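Local coordinates for protein loquacious, isoform B (Drosophila melanogaster, PDB 4X8W) that probably partners Dicer-1 in microRNA processing as a member of the double-stranded RNA-binding domain family, at residues N17-T22 with L41-V46. Sequence-based numbering, arbitrary orientation.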
# COMPACT_ATOMS: atom_id res chain seq x y z
N ASN E 17 -3.91 10.98 -6.91
CA ASN E 17 -4.60 10.74 -5.66
C ASN E 17 -3.72 9.98 -4.66
O ASN E 17 -4.22 9.54 -3.62
CB ASN E 17 -5.91 10.00 -5.91
CG ASN E 17 -6.95 10.90 -6.57
OD1 ASN E 17 -7.75 11.55 -5.90
ND2 ASN E 17 -6.93 10.93 -7.90
N GLN E 18 -2.44 9.83 -5.00
CA GLN E 18 -1.46 9.22 -4.10
C GLN E 18 -1.80 7.78 -3.71
O GLN E 18 -1.70 7.39 -2.53
CB GLN E 18 -1.31 10.06 -2.82
CG GLN E 18 -0.98 11.53 -3.05
CD GLN E 18 -0.72 12.27 -1.74
OE1 GLN E 18 -1.30 11.93 -0.71
NE2 GLN E 18 0.14 13.28 -1.78
N PHE E 19 -2.16 6.96 -4.70
CA PHE E 19 -2.35 5.54 -4.45
C PHE E 19 -1.31 4.77 -5.23
O PHE E 19 -0.81 5.25 -6.25
CB PHE E 19 -3.74 5.07 -4.92
CG PHE E 19 -4.88 5.65 -4.15
CD1 PHE E 19 -5.23 5.15 -2.90
CD2 PHE E 19 -5.64 6.68 -4.69
CE1 PHE E 19 -6.32 5.69 -2.19
CE2 PHE E 19 -6.73 7.21 -3.99
CZ PHE E 19 -7.06 6.71 -2.73
N GLU E 20 -0.97 3.58 -4.74
CA GLU E 20 -0.12 2.68 -5.48
C GLU E 20 -0.98 1.56 -6.06
O GLU E 20 -1.89 1.05 -5.40
CB GLU E 20 0.98 2.13 -4.60
CG GLU E 20 2.20 3.02 -4.57
CD GLU E 20 3.15 2.69 -3.45
OE1 GLU E 20 2.79 1.89 -2.57
OE2 GLU E 20 4.27 3.25 -3.47
N VAL E 21 -0.63 1.11 -7.26
CA VAL E 21 -1.38 0.11 -7.98
C VAL E 21 -0.60 -1.18 -8.15
O VAL E 21 0.49 -1.19 -8.72
CB VAL E 21 -1.77 0.62 -9.38
CG1 VAL E 21 -2.44 -0.47 -10.18
CG2 VAL E 21 -2.66 1.84 -9.25
N THR E 22 -1.17 -2.29 -7.69
CA THR E 22 -0.50 -3.57 -7.86
C THR E 22 -1.35 -4.56 -8.63
O THR E 22 -2.46 -4.90 -8.22
CB THR E 22 -0.12 -4.19 -6.52
OG1 THR E 22 0.82 -3.32 -5.88
CG2 THR E 22 0.55 -5.53 -6.74
N LEU E 41 -5.52 -1.64 -4.75
CA LEU E 41 -5.25 -0.23 -4.50
C LEU E 41 -4.87 -0.01 -3.05
O LEU E 41 -5.57 -0.43 -2.13
CB LEU E 41 -6.45 0.65 -4.88
CG LEU E 41 -7.06 0.46 -6.29
CD1 LEU E 41 -8.25 1.37 -6.51
CD2 LEU E 41 -6.03 0.73 -7.37
N SER E 42 -3.73 0.63 -2.86
CA SER E 42 -3.20 0.90 -1.54
C SER E 42 -2.67 2.31 -1.53
O SER E 42 -2.34 2.86 -2.58
CB SER E 42 -2.11 -0.10 -1.17
OG SER E 42 -1.03 -0.02 -2.08
N THR E 43 -2.65 2.92 -0.37
CA THR E 43 -1.96 4.19 -0.18
C THR E 43 -0.44 4.13 -0.01
O THR E 43 0.15 3.09 0.30
CB THR E 43 -2.52 4.91 1.04
OG1 THR E 43 -2.63 3.95 2.09
CG2 THR E 43 -3.90 5.45 0.76
N LEU E 44 0.16 5.30 -0.17
CA LEU E 44 1.54 5.56 0.18
C LEU E 44 1.73 5.20 1.64
O LEU E 44 0.85 5.47 2.45
CB LEU E 44 1.89 7.03 -0.07
CG LEU E 44 2.20 7.38 -1.52
CD1 LEU E 44 2.04 8.86 -1.73
CD2 LEU E 44 3.63 6.92 -1.86
N PRO E 45 2.85 4.54 1.98
CA PRO E 45 3.00 4.11 3.38
C PRO E 45 2.92 5.28 4.36
O PRO E 45 3.20 6.43 4.00
CB PRO E 45 4.41 3.50 3.40
CG PRO E 45 4.74 3.19 1.95
CD PRO E 45 4.02 4.23 1.15
N VAL E 46 2.50 5.00 5.59
CA VAL E 46 2.37 6.07 6.57
C VAL E 46 3.78 6.53 6.93
O VAL E 46 4.09 7.73 6.92
CB VAL E 46 1.51 5.62 7.82
CG1 VAL E 46 0.13 5.15 7.37
CG2 VAL E 46 2.18 4.54 8.64
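The Phe19 ring has the carbonyl oxygen of Ser42 at its edge, in the ring plane, with Ser42 O 3.7 Å from Phe19 CD1. The methyl of Thr43 approaches the same ring obliquely, CG2 to Phe19 CE1 at 3.8 Å. Both belong to the antiparallel hairpin of strands 19-26 and 35-43, the first two strands of the alpha-beta-beta-beta-alpha fold of double-stranded RNA-binding domains. Phe19 CG lies anti to its carbonyl carbon (chi1 -66°), and the side chain runs beside that of Thr43. Val46 of a second subunit also packs on Phe19. An alanine here would remove the ring and would probably weaken the packing on the Thr43 methyl and at that subunit interface.

Before the strand, Gln18 ends helix 10-16 in a Schellman motif. Its CB meets Leu44 CD1 at 3.7 Å. Glu20 and Ser42 form a hydrogen-bonded pair. Glu20 N gives its hydrogen to Ser42 O at 2.7 Å, nearly along the C=O axis. Ser42 N returns a bond to Glu20 O at 3.2 Å, in the carbonyl plane. The sheet continues past Leu41 into a strand of the second subunit. Val21 and Leu41 share the sheet face that Val21 turns to helix 10-16, where it touches Leu10 and Ala14. Their side chains run the same way, with Val21 CG2 4.0 Å from Leu41 CD2.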